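Local coordinates for protein aldehyde dehydrogenase (Burkholderia vietnamiensis, PDB 5KF0) that probably oxidises an aldehyde to the corresponding carboxylic acid with a nicotinamide dinucleotide as cofactor and binds NADPH, at residues V296-V301 against A406-S411. Numbering follows the deposited sequence.
Sequences VQRILV and ARVNDS
Arg298 reaches from its strand to the C-terminal end of helix 401-409 and grips two backbone carbonyls, those of Arg407 and Val408, with its guanidinium. Arg298 NH1 donates to Arg407 O at 2.8 Å, and the donor is tilted 32° from that carbonyl plane. Arg298 NH2 bonds Val408 O at 3.0 Å. This bond is nearly straight (176° at the hydrogen) and uses a lone pair of the carbonyl. Both oxygens lie in the guanidinium plane, at its edge. Ser411 CB lies 4.1 Å from Arg298 NH2. Asn261 takes a bond from Arg298 NE on its O, which helps to fix the rotation of the guanidinium, and pairs through OD1 with Ser411 OG. The positive charge sits at the carbonyl end of the helix, where it would probably be favourable. Here the helix packs on a strand of the mixed sheet that, in the aldehyde dehydrogenase fold, belongs to the catalytic domain. Leu300, two residues on, points the same way and crosses Arg407 and Val408 obliquely. Leu300 CD2 meets Arg407 CB at 3.7 Å and lies over one face of the Arg407 guanidinium, offset toward the rim. Leu300 CD1 rests against Val408 CG2 at 4.0 Å. The bend of Arg407 at chi3 (72°) places its NE 4.2 Å from Leu300 CD2. The Arg407 guanidinium is salt-bridged to Asp403 and Glu396 and hydrogen-bonded to Lys397 O; Asp410, centre of an inverse gamma turn, is salt-bridged to Arg379 and Arg385.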
loop_
_atom_site.group_PDB
_atom_site.type_symbol
_atom_site.label_atom_id
_atom_site.label_comp_id
_atom_site.label_asym_id
_atom_site.label_seq_id
_atom_site.Cartn_x
_atom_site.Cartn_y
_atom_site.Cartn_z
ATOM N N VAL A 296 -8.777 26.401 -19.530
ATOM C CA VAL A 296 -9.505 25.875 -20.683
ATOM C C VAL A 296 -9.195 26.727 -21.902
ATOM O O VAL A 296 -9.528 27.917 -21.950
ATOM C CB VAL A 296 -11.010 25.832 -20.405
ATOM C CG1 VAL A 296 -11.797 25.510 -21.697
ATOM C CG2 VAL A 296 -11.310 24.808 -19.291
ATOM N N GLN A 297 -8.591 26.109 -22.917
ATOM C CA GLN A 297 -8.301 26.779 -24.175
ATOM C C GLN A 297 -9.176 26.300 -25.319
ATOM O O GLN A 297 -9.484 27.084 -26.215
ATOM C CB GLN A 297 -6.824 26.586 -24.547
ATOM C CG GLN A 297 -6.340 27.419 -25.752
ATOM C CD GLN A 297 -4.828 27.313 -25.928
ATOM O OE1 GLN A 297 -4.083 27.251 -24.948
ATOM N NE2 GLN A 297 -4.372 27.310 -27.173
ATOM N N ARG A 298 -9.603 25.036 -25.296
ATOM C CA ARG A 298 -10.373 24.440 -26.380
ATOM C C ARG A 298 -11.620 23.809 -25.787
ATOM O O ARG A 298 -11.543 23.109 -24.775
ATOM C CB ARG A 298 -9.549 23.383 -27.128
ATOM C CG ARG A 298 -8.256 23.924 -27.731
ATOM C CD ARG A 298 -7.476 22.823 -28.456
ATOM N NE ARG A 298 -6.847 21.893 -27.514
ATOM C CZ ARG A 298 -6.692 20.591 -27.726
ATOM N NH1 ARG A 298 -7.149 20.028 -28.851
ATOM N NH2 ARG A 298 -6.103 19.845 -26.793
ATOM N N ILE A 299 -12.765 24.062 -26.413
ATOM C CA ILE A 299 -14.048 23.581 -25.918
ATOM C C ILE A 299 -14.721 22.814 -27.048
ATOM O O ILE A 299 -15.081 23.405 -28.071
ATOM C CB ILE A 299 -14.939 24.736 -25.436
ATOM C CG1 ILE A 299 -14.245 25.523 -24.310
ATOM C CG2 ILE A 299 -16.290 24.201 -24.977
ATOM C CD1 ILE A 299 -14.961 26.836 -23.982
ATOM N N LEU A 300 -14.902 21.507 -26.866
ATOM C CA LEU A 300 -15.493 20.636 -27.882
ATOM C C LEU A 300 -16.890 20.244 -27.422
ATOM O O LEU A 300 -17.042 19.619 -26.367
ATOM C CB LEU A 300 -14.621 19.396 -28.102
ATOM C CG LEU A 300 -13.207 19.659 -28.624
ATOM C CD1 LEU A 300 -12.197 19.835 -27.465
ATOM C CD2 LEU A 300 -12.762 18.552 -29.550
ATOM N N VAL A 301 -17.905 20.610 -28.208
ATOM C CA VAL A 301 -19.298 20.494 -27.783
ATOM C C VAL A 301 -20.078 19.630 -28.767
ATOM O O VAL A 301 -19.997 19.835 -29.988
ATOM C CB VAL A 301 -19.943 21.880 -27.651
ATOM C CG1 VAL A 301 -21.367 21.758 -27.207
ATOM C CG2 VAL A 301 -19.125 22.746 -26.682
ATOM N N ALA A 406 -9.962 12.176 -30.081
ATOM C CA ALA A 406 -8.834 12.334 -30.992
ATOM C C ALA A 406 -8.431 13.795 -31.119
ATOM O O ALA A 406 -7.242 14.114 -31.224
ATOM C CB ALA A 406 -9.181 11.752 -32.361
ATOM N N ARG A 407 -9.406 14.703 -31.104
ATOM C CA ARG A 407 -9.068 16.110 -31.264
ATOM C C ARG A 407 -8.465 16.693 -29.988
ATOM O O ARG A 407 -7.579 17.548 -30.067
ATOM C CB ARG A 407 -10.306 16.872 -31.733
ATOM C CG ARG A 407 -10.581 16.555 -33.206
ATOM C CD ARG A 407 -12.030 16.770 -33.640
ATOM N NE ARG A 407 -12.367 18.184 -33.713
ATOM C CZ ARG A 407 -13.602 18.645 -33.904
ATOM N NH1 ARG A 407 -14.621 17.802 -34.033
ATOM N NH2 ARG A 407 -13.818 19.951 -33.953
ATOM N N VAL A 408 -8.889 16.226 -28.814
ATOM C CA VAL A 408 -8.183 16.602 -27.590
ATOM C C VAL A 408 -6.715 16.187 -27.688
ATOM O O VAL A 408 -5.803 16.952 -27.348
ATOM C CB VAL A 408 -8.857 15.972 -26.355
ATOM C CG1 VAL A 408 -7.982 16.193 -25.101
ATOM C CG2 VAL A 408 -10.265 16.547 -26.147
ATOM N N ASN A 409 -6.470 14.957 -28.149
ATOM C CA ASN A 409 -5.115 14.428 -28.276
ATOM C C ASN A 409 -4.326 15.061 -29.415
ATOM O O ASN A 409 -3.116 14.833 -29.501
ATOM C CB ASN A 409 -5.153 12.913 -28.505
ATOM C CG ASN A 409 -5.399 12.120 -27.233
ATOM O OD1 ASN A 409 -5.099 12.573 -26.133
ATOM N ND2 ASN A 409 -5.940 10.901 -27.392
ATOM N N ASP A 410 -4.980 15.816 -30.305
ATOM C CA ASP A 410 -4.323 16.433 -31.456
ATOM C C ASP A 410 -3.557 17.669 -30.985
ATOM O O ASP A 410 -3.952 18.816 -31.208
ATOM C CB ASP A 410 -5.357 16.777 -32.521
ATOM C CG ASP A 410 -4.767 17.581 -33.665
ATOM O OD1 ASP A 410 -3.598 17.295 -34.035
ATOM O OD2 ASP A 410 -5.456 18.510 -34.168
ATOM N N SER A 411 -2.437 17.405 -30.309
ATOM C CA SER A 411 -1.705 18.431 -29.583
ATOM C C SER A 411 -0.322 17.903 -29.243
ATOM O O SER A 411 -0.135 16.692 -29.084
ATOM C CB SER A 411 -2.431 18.814 -28.285
ATOM O OG SER A 411 -1.661 19.746 -27.537
#